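Local coordinates for cell Inhibiting Factor (CifBp) (Burkholderia pseudomallei, PDB 3GQM), which deamidates a glutamine side chain of host NEDD8 to glutamate, which abolishes cullin-RING ubiquitin ligase activity and inhibits the host cell cycle, at residues T36-S39 with L40-L44. Numbering follows the deposited sequence.
Sequences TLAS and LMQSL
Gln42 lies back over the preceding turn, its CG 3.1 Å from Ala38 O and its OE1 4.1 Å from Ala38 CB. With CG anti to its own carbonyl carbon (chi1 -58°) and the chain extended beyond, the amide is carried along the outer surface of the helix beside Ala38. The same carbonyl accepts Gln42 N, so Ala38 O meets both backbone and side chain of one residue. Leu40 N to Thr36 O spans 2.8 Å; Met41 N to Leu37 O spans 3.0 Å. Both are nearly straight i to i+4 main-chain bonds of an alpha-helix, the 29-42 helix, which packs against helices 192-199 and 262-273. Ser43 N to Ser39 O, at 3.2 Å, is longer than these two and more bent, with 139° at the hydrogen. Ser43 turns its OG back onto Leu40 O, 2.7 Å away, an i to i-3 side-chain bond made possible by chi1 of 78°, which sets OG between the backbone N and carbonyl carbon. The buried side chains Leu37, Leu40 and Met41 face the two packing helices: Leu37 and Met41, one turn apart, both rest on Ile196, while Leu40 reaches Val272. Met41 CG passes 3.4 Å from Leu37 O before the thioether chain bends at chi2 and chi3; the Met41 side chain lies about 10 Å from that of Gln179, an inferred active-site residue.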
ATOM      1  N   THR A  36      -9.389  -1.579 -12.931  1.00 30.39           N
ATOM      2  CA  THR A  36      -7.981  -1.965 -12.944  1.00 31.42           C
ATOM      3  C   THR A  36      -7.614  -2.655 -11.604  1.00 30.90           C
ATOM      4  O   THR A  36      -7.085  -3.805 -11.548  1.00 30.77           O
ATOM      5  CB  THR A  36      -7.083  -0.702 -13.169  1.00 32.83           C
ATOM      6  OG1 THR A  36      -7.382  -0.117 -14.432  1.00 34.99           O
ATOM      7  CG2 THR A  36      -5.570  -1.024 -13.155  1.00 34.50           C
ATOM      8  N   LEU A  37      -7.934  -1.976 -10.507  1.00 29.18           N
ATOM      9  CA  LEU A  37      -7.636  -2.529  -9.187  1.00 27.67           C
ATOM     10  C   LEU A  37      -8.327  -3.882  -9.037  1.00 27.46           C
ATOM     11  O   LEU A  37      -7.685  -4.814  -8.598  1.00 27.30           O
ATOM     12  CB  LEU A  37      -8.009  -1.549  -8.068  1.00 27.21           C
ATOM     13  CG  LEU A  37      -7.110  -0.302  -7.965  1.00 28.33           C
ATOM     14  CD1 LEU A  37      -7.758   0.776  -7.066  1.00 29.79           C
ATOM     15  CD2 LEU A  37      -5.660  -0.588  -7.527  1.00 27.01           C
ATOM     16  N   ALA A  38      -9.595  -4.013  -9.443  1.00 27.36           N
ATOM     17  CA  ALA A  38     -10.302  -5.299  -9.286  1.00 29.91           C
ATOM     18  C   ALA A  38      -9.642  -6.438 -10.086  1.00 30.76           C
ATOM     19  O   ALA A  38      -9.398  -7.488  -9.548  1.00 30.97           O
ATOM     20  CB  ALA A  38     -11.810  -5.194  -9.663  1.00 30.23           C
ATOM     21  N   SER A  39      -9.339  -6.225 -11.362  1.00 32.04           N
ATOM     22  CA  SER A  39      -8.731  -7.310 -12.132  1.00 33.64           C
ATOM     23  C   SER A  39      -7.340  -7.609 -11.596  1.00 33.04           C
ATOM     24  O   SER A  39      -6.982  -8.773 -11.474  1.00 35.35           O
ATOM     25  CB  SER A  39      -8.702  -7.027 -13.640  1.00 33.74           C
ATOM     26  OG  SER A  39      -7.945  -5.849 -13.931  1.00 37.03           O
ATOM     27  N   LEU A  40      -6.574  -6.583 -11.242  1.00 32.58           N
ATOM     28  CA  LEU A  40      -5.275  -6.810 -10.572  1.00 31.37           C
ATOM     29  C   LEU A  40      -5.367  -7.726  -9.356  1.00 31.77           C
ATOM     30  O   LEU A  40      -4.627  -8.734  -9.271  1.00 31.23           O
ATOM     31  CB  LEU A  40      -4.557  -5.500 -10.198  1.00 31.27           C
ATOM     32  CG  LEU A  40      -3.184  -5.818  -9.541  1.00 31.86           C
ATOM     33  CD1 LEU A  40      -2.091  -6.203 -10.567  1.00 29.97           C
ATOM     34  CD2 LEU A  40      -2.715  -4.700  -8.621  1.00 34.75           C
ATOM     35  N   MET A  41      -6.255  -7.391  -8.408  1.00 30.92           N
ATOM     36  CA  MET A  41      -6.420  -8.221  -7.218  1.00 32.30           C
ATOM     37  C   MET A  41      -6.844  -9.675  -7.511  1.00 32.67           C
ATOM     38  O   MET A  41      -6.382 -10.600  -6.840  1.00 30.59           O
ATOM     39  CB  MET A  41      -7.354  -7.600  -6.173  1.00 30.92           C
ATOM     40  CG  MET A  41      -6.884  -6.239  -5.672  1.00 33.01           C
ATOM     41  SD  MET A  41      -5.471  -6.355  -4.609  1.00 32.62           S
ATOM     42  CE  MET A  41      -4.153  -5.592  -5.518  1.00 29.59           C
ATOM     43  N   GLN A  42      -7.734  -9.860  -8.479  1.00 34.11           N
ATOM     44  CA  GLN A  42      -8.196 -11.222  -8.817  1.00 35.83           C
ATOM     45  C   GLN A  42      -7.061 -12.071  -9.376  1.00 35.88           C
ATOM     46  O   GLN A  42      -7.056 -13.276  -9.215  1.00 37.56           O
ATOM     47  CB  GLN A  42      -9.324 -11.186  -9.871  1.00 36.29           C
ATOM     48  CG  GLN A  42     -10.555 -10.383  -9.468  1.00 38.25           C
ATOM     49  CD  GLN A  42     -11.497 -10.026 -10.645  1.00 42.85           C
ATOM     50  OE1 GLN A  42     -12.368  -9.164 -10.503  1.00 43.30           O
ATOM     51  NE2 GLN A  42     -11.332 -10.701 -11.793  1.00 44.55           N
ATOM     52  N   SER A  43      -6.105 -11.454 -10.042  1.00 36.84           N
ATOM     53  CA  SER A  43      -5.015 -12.201 -10.709  1.00 37.98           C
ATOM     54  C   SER A  43      -3.953 -12.753  -9.736  1.00 38.00           C
ATOM     55  O   SER A  43      -3.107 -13.561 -10.112  1.00 38.53           O
ATOM     56  CB  SER A  43      -4.326 -11.294 -11.708  1.00 37.37           C
ATOM     57  OG  SER A  43      -3.420 -10.396 -11.043  1.00 41.36           O
ATOM     58  N   LEU A  44      -4.017 -12.314  -8.487  1.00 38.99           N
ATOM     59  CA  LEU A  44      -2.955 -12.554  -7.507  1.00 39.17           C
ATOM     60  C   LEU A  44      -3.098 -13.952  -6.926  1.00 39.92           C
ATOM     61  O   LEU A  44      -2.299 -14.382  -6.082  1.00 39.35           O
ATOM     62  CB  LEU A  44      -3.044 -11.498  -6.411  1.00 39.52           C
ATOM     63  CG  LEU A  44      -2.187 -10.215  -6.427  1.00 39.80           C
ATOM     64  CD1 LEU A  44      -1.714  -9.730  -7.789  1.00 40.08           C
ATOM     65  CD2 LEU A  44      -2.919  -9.136  -5.661  1.00 38.52           C
TER